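Local coordinates for protein putative NADP oxidoreductase BF3122 (Bacteroides fragilis, PDB 3D1L) that is probably an NADP-dependent oxidoreductase with a Rossmann-type dinucleotide-binding domain, its substrate and reaction not established, at residues 23-28 against 120-125; 19-24 against 73-78; 227-230 against 236-239. One frame throughout, in Å; residues are numbered along the deposited sequence.

Contact 1 (23-28 against 120-125). With MPR (2-mercapto-propion aldehyde), chain E.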
ATOM      1  N   THR B  23      11.151 -10.454  16.397  1.00 40.29           N
ATOM      2  CA  THR B  23       9.963 -11.282  16.600  1.00 40.47           C
ATOM      3  C   THR B  23       9.741 -12.216  15.413  1.00 40.78           C
ATOM      4  O   THR B  23       9.630 -13.432  15.579  1.00 42.25           O
ATOM      5  CB  THR B  23       8.725 -10.378  16.858  1.00 40.78           C
ATOM      6  OG1 THR B  23       8.891  -9.701  18.116  1.00 41.64           O
ATOM      7  CG2 THR B  23       7.414 -11.166  16.868  1.00 39.76           C
ATOM      8  N   ASN B  24       9.736 -11.655  14.213  1.00 40.05           N
ATOM      9  CA  ASN B  24       9.552 -12.440  13.006  1.00 40.58           C
ATOM     10  C   ASN B  24      10.705 -13.415  12.739  1.00 40.27           C
ATOM     11  O   ASN B  24      10.475 -14.565  12.404  1.00 40.73           O
ATOM     12  CB  ASN B  24       9.327 -11.505  11.806  1.00 39.85           C
ATOM     13  CG  ASN B  24       7.914 -10.916  11.781  1.00 41.27           C
ATOM     14  OD1 ASN B  24       6.957 -11.600  11.414  1.00 42.15           O
ATOM     15  ND2 ASN B  24       7.779  -9.645  12.174  1.00 40.18           N
ATOM     16  N   LEU B  25      11.939 -12.950  12.904  1.00 40.33           N
ATOM     17  CA  LEU B  25      13.105 -13.797  12.718  1.00 40.42           C
ATOM     18  C   LEU B  25      13.118 -14.901  13.758  1.00 40.95           C
ATOM     19  O   LEU B  25      13.469 -16.015  13.456  1.00 42.11           O
ATOM     20  CB  LEU B  25      14.398 -12.982  12.792  1.00 39.72           C
ATOM     21  CG  LEU B  25      15.742 -13.710  12.648  1.00 39.30           C
ATOM     22  CD1 LEU B  25      15.849 -14.527  11.334  1.00 36.76           C
ATOM     23  CD2 LEU B  25      16.895 -12.727  12.731  1.00 39.85           C
ATOM     24  N   ALA B  26      12.743 -14.598  14.993  1.00 41.90           N
ATOM     25  CA  ALA B  26      12.677 -15.660  16.021  1.00 42.73           C
ATOM     26  C   ALA B  26      11.637 -16.717  15.703  1.00 42.56           C
ATOM     27  O   ALA B  26      11.912 -17.894  15.852  1.00 44.61           O
ATOM     28  CB  ALA B  26      12.461 -15.076  17.437  1.00 41.95           C
ATOM     29  N   LYS B  27      10.457 -16.307  15.253  1.00 42.60           N
ATOM     30  CA  LYS B  27       9.390 -17.264  14.911  1.00 42.90           C
ATOM     31  C   LYS B  27       9.780 -18.200  13.751  1.00 42.79           C
ATOM     32  O   LYS B  27       9.534 -19.397  13.812  1.00 42.71           O
ATOM     33  CB  LYS B  27       8.076 -16.533  14.609  1.00 42.58           C
ATOM     34  CG  LYS B  27       7.363 -15.992  15.876  1.00 43.98           C
ATOM     35  CD  LYS B  27       6.401 -14.815  15.544  1.00 44.24           C
ATOM     36  CE  LYS B  27       5.068 -15.272  14.972  1.00 45.81           C
ATOM     37  NZ  LYS B  27       4.045 -14.173  14.900  1.00 45.29           N
ATOM     38  N   ALA B  28      10.427 -17.645  12.723  1.00 41.97           N
ATOM     39  CA  ALA B  28      10.877 -18.414  11.581  1.00 41.81           C
ATOM     40  C   ALA B  28      11.943 -19.447  11.991  1.00 42.01           C
ATOM     41  O   ALA B  28      11.886 -20.596  11.549  1.00 41.79           O
ATOM     42  CB  ALA B  28      11.386 -17.494  10.493  1.00 41.48           C
ATOM     43  N   PHE B 120      23.630 -10.256  10.095  1.00 40.10           N
ATOM     44  CA  PHE B 120      22.642 -11.262   9.729  1.00 40.27           C
ATOM     45  C   PHE B 120      21.378 -10.459   9.390  1.00 40.39           C
ATOM     46  O   PHE B 120      20.516 -10.283  10.254  1.00 39.48           O
ATOM     47  CB  PHE B 120      22.411 -12.123  10.963  1.00 40.84           C
ATOM     48  CG  PHE B 120      21.751 -13.445  10.711  1.00 41.34           C
ATOM     49  CD1 PHE B 120      22.335 -14.403   9.887  1.00 41.64           C
ATOM     50  CD2 PHE B 120      20.591 -13.771  11.390  1.00 43.58           C
ATOM     51  CE1 PHE B 120      21.739 -15.637   9.691  1.00 43.04           C
ATOM     52  CE2 PHE B 120      19.980 -15.024  11.216  1.00 46.06           C
ATOM     53  CZ  PHE B 120      20.562 -15.963  10.366  1.00 44.12           C
ATOM     54  N   TYR B 121      21.291  -9.952   8.151  1.00 40.32           N
ATOM     55  CA  TYR B 121      20.304  -8.903   7.785  1.00 40.80           C
ATOM     56  C   TYR B 121      19.156  -9.379   6.864  1.00 40.29           C
ATOM     57  O   TYR B 121      19.342  -9.472   5.666  1.00 39.52           O
ATOM     58  CB  TYR B 121      21.035  -7.733   7.106  1.00 40.50           C
ATOM     59  CG  TYR B 121      20.149  -6.590   6.609  1.00 41.23           C
ATOM     60  CD1 TYR B 121      19.240  -5.929   7.466  1.00 38.66           C
ATOM     61  CD2 TYR B 121      20.293  -6.105   5.309  1.00 39.00           C
ATOM     62  CE1 TYR B 121      18.456  -4.873   7.001  1.00 38.50           C
ATOM     63  CE2 TYR B 121      19.540  -5.043   4.842  1.00 39.24           C
ATOM     64  CZ  TYR B 121      18.629  -4.434   5.676  1.00 40.47           C
ATOM     65  OH  TYR B 121      17.910  -3.385   5.170  1.00 42.18           O
ATOM     66  N   PRO B 122      17.994  -9.724   7.428  1.00 40.09           N
ATOM     67  CA  PRO B 122      16.849  -9.998   6.557  1.00 39.73           C
ATOM     68  C   PRO B 122      16.121  -8.696   6.212  1.00 38.83           C
ATOM     69  O   PRO B 122      15.654  -8.013   7.110  1.00 39.34           O
ATOM     70  CB  PRO B 122      15.963 -10.914   7.408  1.00 39.95           C
ATOM     71  CG  PRO B 122      16.268 -10.545   8.850  1.00 39.68           C
ATOM     72  CD  PRO B 122      17.679  -9.929   8.861  1.00 40.67           C
HETATM   73  N   MSE B 123      16.055  -8.358   4.925  1.00 37.72           N
HETATM   74  CA  MSE B 123      15.533  -7.062   4.468  1.00 37.14           C
HETATM   75  C   MSE B 123      14.087  -7.247   4.054  1.00 36.75           C
HETATM   76  O   MSE B 123      13.777  -7.877   3.047  1.00 36.04           O
HETATM   77  CB  MSE B 123      16.359  -6.558   3.273  1.00 37.12           C
HETATM   78  CG  MSE B 123      16.127  -5.102   2.903  1.00 36.58           C
HETATM   79 SE   MSE B 123      17.228  -4.549   1.396  0.50 35.65          SE
HETATM   80  CE  MSE B 123      16.486  -5.775   0.099  1.00 39.08           C
ATOM     81  N   GLN B 124      13.199  -6.719   4.865  1.00 37.30           N
ATOM     82  CA  GLN B 124      11.769  -6.842   4.651  1.00 37.13           C
ATOM     83  C   GLN B 124      11.135  -5.913   5.653  1.00 37.81           C
ATOM     84  O   GLN B 124      11.744  -5.585   6.659  1.00 38.72           O
ATOM     85  CB  GLN B 124      11.306  -8.301   4.884  1.00 37.24           C
ATOM     86  CG  GLN B 124       9.842  -8.641   4.504  1.00 35.95           C
ATOM     87  CD  GLN B 124       9.436  -8.081   3.149  1.00 38.05           C
ATOM     88  OE1 GLN B 124       9.240  -6.871   2.999  1.00 35.77           O
ATOM     89  NE2 GLN B 124       9.327  -8.953   2.151  1.00 37.35           N
ATOM     90  N   THR B 125       9.915  -5.482   5.373  1.00 38.34           N
ATOM     91  CA  THR B 125       9.158  -4.704   6.316  1.00 39.24           C
ATOM     92  C   THR B 125       8.538  -5.706   7.311  1.00 40.23           C
ATOM     93  O   THR B 125       7.911  -6.701   6.909  1.00 40.26           O
ATOM     94  CB  THR B 125       8.154  -3.801   5.572  1.00 38.04           C
ATOM     95  OG1 THR B 125       7.360  -3.074   6.496  1.00 38.82           O
ATOM     96  CG2 THR B 125       7.258  -4.594   4.641  1.00 38.62           C
TER
HETATM   97  C1  MPR E 301      14.083  -0.420   6.199  1.00 55.04           C
HETATM   98  O   MPR E 301      13.898   0.628   6.881  1.00 53.43           O
HETATM   99  C2  MPR E 301      13.213  -0.952   5.101  1.00 54.75           C
HETATM  100  C3  MPR E 301      13.340  -2.431   4.768  1.00 54.72           C
HETATM  101  S3  MPR E 301      11.799  -3.098   4.064  1.00 56.71           S

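Contact 2 (19-24 against 73-78)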
ATOM      1  N   GLY B  19      12.084  -6.647  19.091  1.00 37.89           N
ATOM      2  CA  GLY B  19      11.220  -5.757  18.299  1.00 37.41           C
ATOM      3  C   GLY B  19      10.600  -6.496  17.129  1.00 37.95           C
ATOM      4  O   GLY B  19      10.532  -7.740  17.153  1.00 37.84           O
ATOM      5  N   ASN B  20      10.188  -5.755  16.092  1.00 37.44           N
ATOM      6  CA  ASN B  20       9.457  -6.321  14.935  1.00 37.39           C
ATOM      7  C   ASN B  20      10.229  -7.367  14.156  1.00 37.29           C
ATOM      8  O   ASN B  20       9.746  -8.477  13.964  1.00 37.85           O
ATOM      9  CB  ASN B  20       8.995  -5.228  13.974  1.00 37.41           C
ATOM     10  CG  ASN B  20       7.988  -4.281  14.595  1.00 37.45           C
ATOM     11  OD1 ASN B  20       7.374  -4.579  15.611  1.00 38.41           O
ATOM     12  ND2 ASN B  20       7.824  -3.122  13.979  1.00 36.39           N
ATOM     13  N   LEU B  21      11.434  -7.010  13.728  1.00 37.69           N
ATOM     14  CA  LEU B  21      12.331  -7.902  12.977  1.00 37.72           C
ATOM     15  C   LEU B  21      12.702  -9.104  13.816  1.00 38.51           C
ATOM     16  O   LEU B  21      12.616 -10.240  13.357  1.00 39.19           O
ATOM     17  CB  LEU B  21      13.593  -7.135  12.494  1.00 37.40           C
ATOM     18  CG  LEU B  21      14.719  -7.874  11.724  1.00 37.12           C
ATOM     19  CD1 LEU B  21      15.562  -6.891  10.897  1.00 35.16           C
ATOM     20  CD2 LEU B  21      15.618  -8.723  12.624  1.00 33.87           C
ATOM     21  N   ALA B  22      13.094  -8.874  15.067  1.00 39.60           N
ATOM     22  CA  ALA B  22      13.516  -9.972  15.936  1.00 39.79           C
ATOM     23  C   ALA B  22      12.360 -10.966  16.190  1.00 40.34           C
ATOM     24  O   ALA B  22      12.567 -12.177  16.169  1.00 41.39           O
ATOM     25  CB  ALA B  22      14.087  -9.426  17.241  1.00 39.38           C
ATOM     26  N   THR B  23      11.151 -10.454  16.397  1.00 40.29           N
ATOM     27  CA  THR B  23       9.963 -11.282  16.600  1.00 40.47           C
ATOM     28  C   THR B  23       9.741 -12.216  15.413  1.00 40.78           C
ATOM     29  O   THR B  23       9.630 -13.432  15.579  1.00 42.25           O
ATOM     30  CB  THR B  23       8.725 -10.378  16.858  1.00 40.78           C
ATOM     31  OG1 THR B  23       8.891  -9.701  18.116  1.00 41.64           O
ATOM     32  CG2 THR B  23       7.414 -11.166  16.868  1.00 39.76           C
ATOM     33  N   ASN B  24       9.736 -11.655  14.213  1.00 40.05           N
ATOM     34  CA  ASN B  24       9.552 -12.440  13.006  1.00 40.58           C
ATOM     35  C   ASN B  24      10.705 -13.415  12.739  1.00 40.27           C
ATOM     36  O   ASN B  24      10.475 -14.565  12.404  1.00 40.73           O
ATOM     37  CB  ASN B  24       9.327 -11.505  11.806  1.00 39.85           C
ATOM     38  CG  ASN B  24       7.914 -10.916  11.781  1.00 41.27           C
ATOM     39  OD1 ASN B  24       6.957 -11.600  11.414  1.00 42.15           O
ATOM     40  ND2 ASN B  24       7.779  -9.645  12.174  1.00 40.18           N
ATOM     41  N   ILE B  73      21.864 -12.933  18.491  1.00 40.31           N
ATOM     42  CA  ILE B  73      21.287 -12.060  17.464  1.00 40.26           C
ATOM     43  C   ILE B  73      20.854 -10.756  18.102  1.00 40.82           C
ATOM     44  O   ILE B  73      19.939 -10.733  18.931  1.00 40.30           O
ATOM     45  CB  ILE B  73      20.098 -12.701  16.733  1.00 41.04           C
ATOM     46  CG1 ILE B  73      20.504 -14.060  16.122  1.00 40.03           C
ATOM     47  CG2 ILE B  73      19.557 -11.689  15.648  1.00 39.63           C
ATOM     48  CD1 ILE B  73      19.363 -14.849  15.526  1.00 40.52           C
ATOM     49  N   VAL B  74      21.549  -9.685  17.739  1.00 40.87           N
ATOM     50  CA  VAL B  74      21.378  -8.405  18.389  1.00 42.29           C
ATOM     51  C   VAL B  74      20.586  -7.484  17.470  1.00 43.98           C
ATOM     52  O   VAL B  74      20.994  -7.189  16.346  1.00 42.56           O
ATOM     53  CB  VAL B  74      22.747  -7.811  18.817  1.00 42.15           C
ATOM     54  CG1 VAL B  74      22.576  -6.520  19.577  1.00 40.21           C
ATOM     55  CG2 VAL B  74      23.563  -8.860  19.638  1.00 40.97           C
ATOM     56  N   SER B  75      19.409  -7.092  17.957  1.00 46.92           N
ATOM     57  CA  SER B  75      18.507  -6.184  17.254  1.00 49.48           C
ATOM     58  C   SER B  75      18.232  -5.000  18.161  1.00 51.56           C
ATOM     59  O   SER B  75      17.201  -4.951  18.832  1.00 53.64           O
ATOM     60  CB  SER B  75      17.181  -6.886  16.950  1.00 49.14           C
ATOM     61  OG  SER B  75      17.350  -7.963  16.065  1.00 50.14           O
ATOM     62  N   LEU B  76      19.146  -4.059  18.223  1.00 53.57           N
ATOM     63  CA  LEU B  76      18.975  -2.934  19.118  1.00 55.85           C
ATOM     64  C   LEU B  76      19.301  -1.631  18.386  1.00 57.40           C
ATOM     65  O   LEU B  76      20.072  -1.632  17.423  1.00 57.74           O
ATOM     66  CB  LEU B  76      19.853  -3.104  20.370  1.00 55.59           C
ATOM     67  CG  LEU B  76      19.482  -4.123  21.465  1.00 56.48           C
ATOM     68  CD1 LEU B  76      20.487  -4.100  22.631  1.00 56.41           C
ATOM     69  CD2 LEU B  76      18.061  -3.921  22.002  1.00 55.29           C
ATOM     70  N   LYS B  77      18.697  -0.527  18.836  1.00 59.05           N
ATOM     71  CA  LYS B  77      19.021   0.798  18.328  1.00 60.68           C
ATOM     72  C   LYS B  77      20.495   1.105  18.616  1.00 61.83           C
ATOM     73  O   LYS B  77      21.174   0.337  19.314  1.00 61.63           O
ATOM     74  CB  LYS B  77      18.107   1.845  18.969  1.00 60.95           C
ATOM     75  N   ASP B  78      20.996   2.206  18.057  1.00 63.22           N
ATOM     76  CA  ASP B  78      22.370   2.649  18.325  1.00 64.88           C
ATOM     77  C   ASP B  78      22.558   3.019  19.815  1.00 65.80           C
ATOM     78  O   ASP B  78      23.466   2.505  20.482  1.00 66.31           O
ATOM     79  CB  ASP B  78      22.770   3.828  17.417  1.00 65.19           C
ATOM     80  CG  ASP B  78      22.599   3.527  15.921  1.00 65.41           C
ATOM     81  OD1 ASP B  78      23.584   3.699  15.170  1.00 64.77           O
ATOM     82  OD2 ASP B  78      21.488   3.137  15.491  1.00 66.10           O
TER
HETATM   83  O   HOH W   1      14.621  -5.336  18.678  1.00 34.83           O

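Contact 3 (227-230 against 236-239). With MPR (2-mercapto-propion aldehyde), chain C.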
ATOM      1  N   THR B 227       2.185   6.823 -13.910  1.00 54.90           N
ATOM      2  CA  THR B 227       0.993   7.451 -14.481  1.00 55.56           C
ATOM      3  C   THR B 227       0.668   8.721 -13.671  1.00 55.70           C
ATOM      4  O   THR B 227       1.391   9.059 -12.711  1.00 55.68           O
ATOM      5  CB  THR B 227      -0.234   6.478 -14.529  1.00 56.01           C
ATOM      6  OG1 THR B 227      -0.511   5.958 -13.223  1.00 58.47           O
ATOM      7  CG2 THR B 227       0.014   5.309 -15.480  1.00 56.48           C
ATOM      8  N   GLY B 228      -0.390   9.434 -14.053  1.00 55.28           N
ATOM      9  CA  GLY B 228      -0.876  10.556 -13.250  1.00 55.64           C
ATOM     10  C   GLY B 228      -0.594  11.956 -13.767  1.00 56.11           C
ATOM     11  O   GLY B 228       0.116  12.123 -14.758  1.00 55.93           O
ATOM     12  N   PRO B 229      -1.162  12.983 -13.098  1.00 56.68           N
ATOM     13  CA  PRO B 229      -1.158  14.345 -13.666  1.00 57.30           C
ATOM     14  C   PRO B 229       0.183  15.095 -13.559  1.00 57.55           C
ATOM     15  O   PRO B 229       0.316  16.203 -14.071  1.00 57.43           O
ATOM     16  CB  PRO B 229      -2.256  15.049 -12.874  1.00 56.83           C
ATOM     17  CG  PRO B 229      -2.204  14.352 -11.506  1.00 56.89           C
ATOM     18  CD  PRO B 229      -1.879  12.920 -11.805  1.00 56.59           C
ATOM     19  N   ALA B 230       1.168  14.481 -12.924  1.00 58.23           N
ATOM     20  CA  ALA B 230       2.461  15.134 -12.690  1.00 59.12           C
ATOM     21  C   ALA B 230       3.405  15.042 -13.894  1.00 59.42           C
ATOM     22  O   ALA B 230       4.271  15.896 -14.090  1.00 59.37           O
ATOM     23  CB  ALA B 230       3.123  14.566 -11.424  1.00 58.46           C
ATOM     24  N   ASN B 236      -4.019  22.447 -13.736  1.00 65.70           N
ATOM     25  CA  ASN B 236      -5.384  22.449 -13.231  1.00 65.01           C
ATOM     26  C   ASN B 236      -5.514  21.444 -12.064  1.00 64.20           C
ATOM     27  O   ASN B 236      -5.726  21.831 -10.883  1.00 64.27           O
ATOM     28  CB  ASN B 236      -6.349  22.089 -14.359  1.00 65.39           C
ATOM     29  CG  ASN B 236      -7.795  22.126 -13.923  1.00 66.74           C
ATOM     30  OD1 ASN B 236      -8.456  23.356 -13.879  1.00 66.79           O
ATOM     31  ND2 ASN B 236      -8.355  20.870 -13.672  1.00 67.61           N
ATOM     32  N   VAL B 237      -5.351  20.155 -12.378  1.00 62.56           N
ATOM     33  CA  VAL B 237      -5.566  19.155 -11.351  1.00 61.51           C
ATOM     34  C   VAL B 237      -4.590  19.354 -10.189  1.00 60.52           C
ATOM     35  O   VAL B 237      -4.989  19.246  -9.030  1.00 59.86           O
ATOM     36  CB  VAL B 237      -5.560  17.716 -11.905  1.00 61.60           C
ATOM     37  CG1 VAL B 237      -6.584  17.573 -13.019  1.00 61.28           C
ATOM     38  CG2 VAL B 237      -4.222  17.354 -12.411  1.00 62.28           C
ATOM     39  N   ILE B 238      -3.346  19.722 -10.503  1.00 59.61           N
ATOM     40  CA  ILE B 238      -2.315  19.958  -9.479  1.00 59.26           C
ATOM     41  C   ILE B 238      -2.661  21.175  -8.607  1.00 59.21           C
ATOM     42  O   ILE B 238      -2.512  21.135  -7.391  1.00 59.17           O
ATOM     43  CB  ILE B 238      -0.871  20.005 -10.083  1.00 58.88           C
ATOM     44  CG1 ILE B 238      -0.478  18.609 -10.564  1.00 57.94           C
ATOM     45  CG2 ILE B 238       0.133  20.490  -9.055  1.00 58.46           C
ATOM     46  CD1 ILE B 238       0.728  18.551 -11.444  1.00 55.98           C
ATOM     47  N   GLY B 239      -3.146  22.233  -9.235  1.00 59.44           N
ATOM     48  CA  GLY B 239      -3.644  23.395  -8.515  1.00 59.72           C
ATOM     49  C   GLY B 239      -4.791  23.024  -7.592  1.00 59.60           C
ATOM     50  O   GLY B 239      -4.745  23.318  -6.391  1.00 59.40           O
TER
HETATM   51  C1  MPR C 301      -3.831   7.358 -11.775  0.50 54.46           C
HETATM   52  O   MPR C 301      -3.220   7.823 -12.750  0.50 54.32           O
HETATM   53  C2  MPR C 301      -3.628   5.980 -11.262  0.50 54.15           C
HETATM   54  C3  MPR C 301      -4.495   5.651 -10.050  0.50 54.35           C
HETATM   55  S3  MPR C 301      -4.157   4.007  -9.381  0.50 52.70           S

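Contact 1 (23-28 against 120-125)
Leu25 reaches from helix 20-31 toward Phe120 and Pro122 on strand 117-122, where the backbones come closest at the 8.1 Å between Leu25 CA and Pro122 CA. The CB of Leu25 already points at the strand, and CG continues outward because it stands anti to the backbone N (chi1 179°). The fork then divides the work. Its CD1 comes within 4.2 Å of Phe120 CE2, whereas CD2 lies 4.1 Å from Phe120 CD2 and grazes the ring of Pro122, 4.5 Å from its CG. The CD2 methyl sits near the ring plane, so it meets the edge of the phenyl ring and not its face. These spacings, together with the 120 Å² buried in all, describe a small apolar contact at ordinary van der Waals distances between three buried side chains.

Downstream, segment 120-125 leaves the strand and turns polar. The side-chain oxygen of Gln124 accepts the N-H of Thr125 (Thr125 N to Gln124 OE1 2.8 Å), with the donor in the carbonyl plane on a lone pair and an N-H...O angle of 152°, which fixes the rotation of the amide. A bound 2-mercapto-propion aldehyde places its S3 3.3 Å from Thr125 N, against the peptide link between Gln124 and Thr125. Gln124 NE2 is hydrogen-bonded to Pro208 O, and Thr125 OG1 to Lys216 NZ, both of the second subunit.

Leu25 also rests on Phe139 of the antiparallel strand 139-143, and Phe120 is packed by Leu152, Ile155 and Ala156 of helix 146-157. Thus the contact fastens the first helix of the Rossmann-type fold to one face of the sheet, at the junction of its parallel and antiparallel parts.

Contact 2 (19-24 against 73-78)
Van der Waals contact joins Ala22 and Leu21, in the first turn of helix 20-31, to Ser75 just past the end of strand 71-74. Ala22 CB lies 3.8 Å from Ser75 OG and a little farther from its CB. Leu21 approaches the same oxygen with one branch, CD2, at 3.9 Å. Ser75 presents OG to both because that atom stands anti to its own carbonyl carbon (chi1 -64°). The hydroxyl is hydrogen-bonded to Thr101 OG1, so the methyls touch an oxygen that is already paired.

A water supplies the polar link between the segments. It accepts from Gly19 N and donates to Ser75 O, at 2.9 Å from Gly19 N and 2.6 Å from Ser75 O.

Side-chain bonds at the helix start form the third group. Thr23 OG1 donates to Gly19 O at 2.7 Å, from the face of that carbonyl opposite to Thr23 N. Likewise Asn24 ND2 and Asn24 N meet Asn20 O from opposite faces. Asn24 ND2 also reaches Ser127 O.

Gly19, at the N-cap, and Ala22 fit a GxGxxA pattern. Small Ala22 and Ser75 permit the close approach (Ala22 CA to Ser75 CA 6.4 Å), and water joins the backbones. The chemistry sets the helix that follows the glycine-rich turn after strand 12-16 against the end of adjacent strand 71-74, consistent with a Rossmann-type nucleotide-binding domain.

Contact 3 (227-230 against 236-239)
Pro229 and Val237 mark the closest backbone approach, with 6.9 Å between Pro229 CA and Val237 CA, as the loop after helix 222-225 passes beside helix 235-244. Their side chains cross at about a right angle. Val237 extends CG2 toward the pyrrolidine ring, but the modelled spacing to Pro229 CB is doubtfully short, so the position of this methyl is only approximate. One residue on, Ile238 gives firmer evidence. Its CG1 stands anti to the carbonyl carbon (chi1 -69°), and the extended chain beyond (chi2 166°) carries CD1 to the loop, 3.5 Å from Pro229 O and 4.0 Å from Ala230 CA, thus against backbone atoms and not a side chain. Ile238 also touches Tyr255, and Ala230 touches Ile262, both of helix 249-264.

On the upstream side, Gly228 adopts a positive phi (106°), a conformation suited to glycine. Beyond it Thr227 OG1 makes a weak hydrogen bond, 3.3 Å long, to the O of a bound 2-mercapto-propion aldehyde, and Asn183 of the second subunit packs on Thr227 and Pro229.

The chemistry therefore changes along four residues: a polar, ligand-touching end at the subunit boundary gives way to aliphatic contact with helix 235-244.

How the contacts relate
After strand 12-16 the chain enters helix 20-31, whose start serves contact 2 and whose next turn serves contact 1, with Thr23 and Asn24 common to both. Contact 2 closes its loop first, at the end of strand 71-74; contact 1 closes later, at strand 117-122, so the two loops overlap. They also touch, Leu25 CD2 lying 4.1 Å from Ile73 CG2, and together tie one helix to two strands of the same sheet. Contact 3 follows in series in the helical part of the chain, apart from the sheet, and closes a short local loop onto helix 235-244, its centre about 39 Å from that of contact 1. All three have residues beside the second subunit.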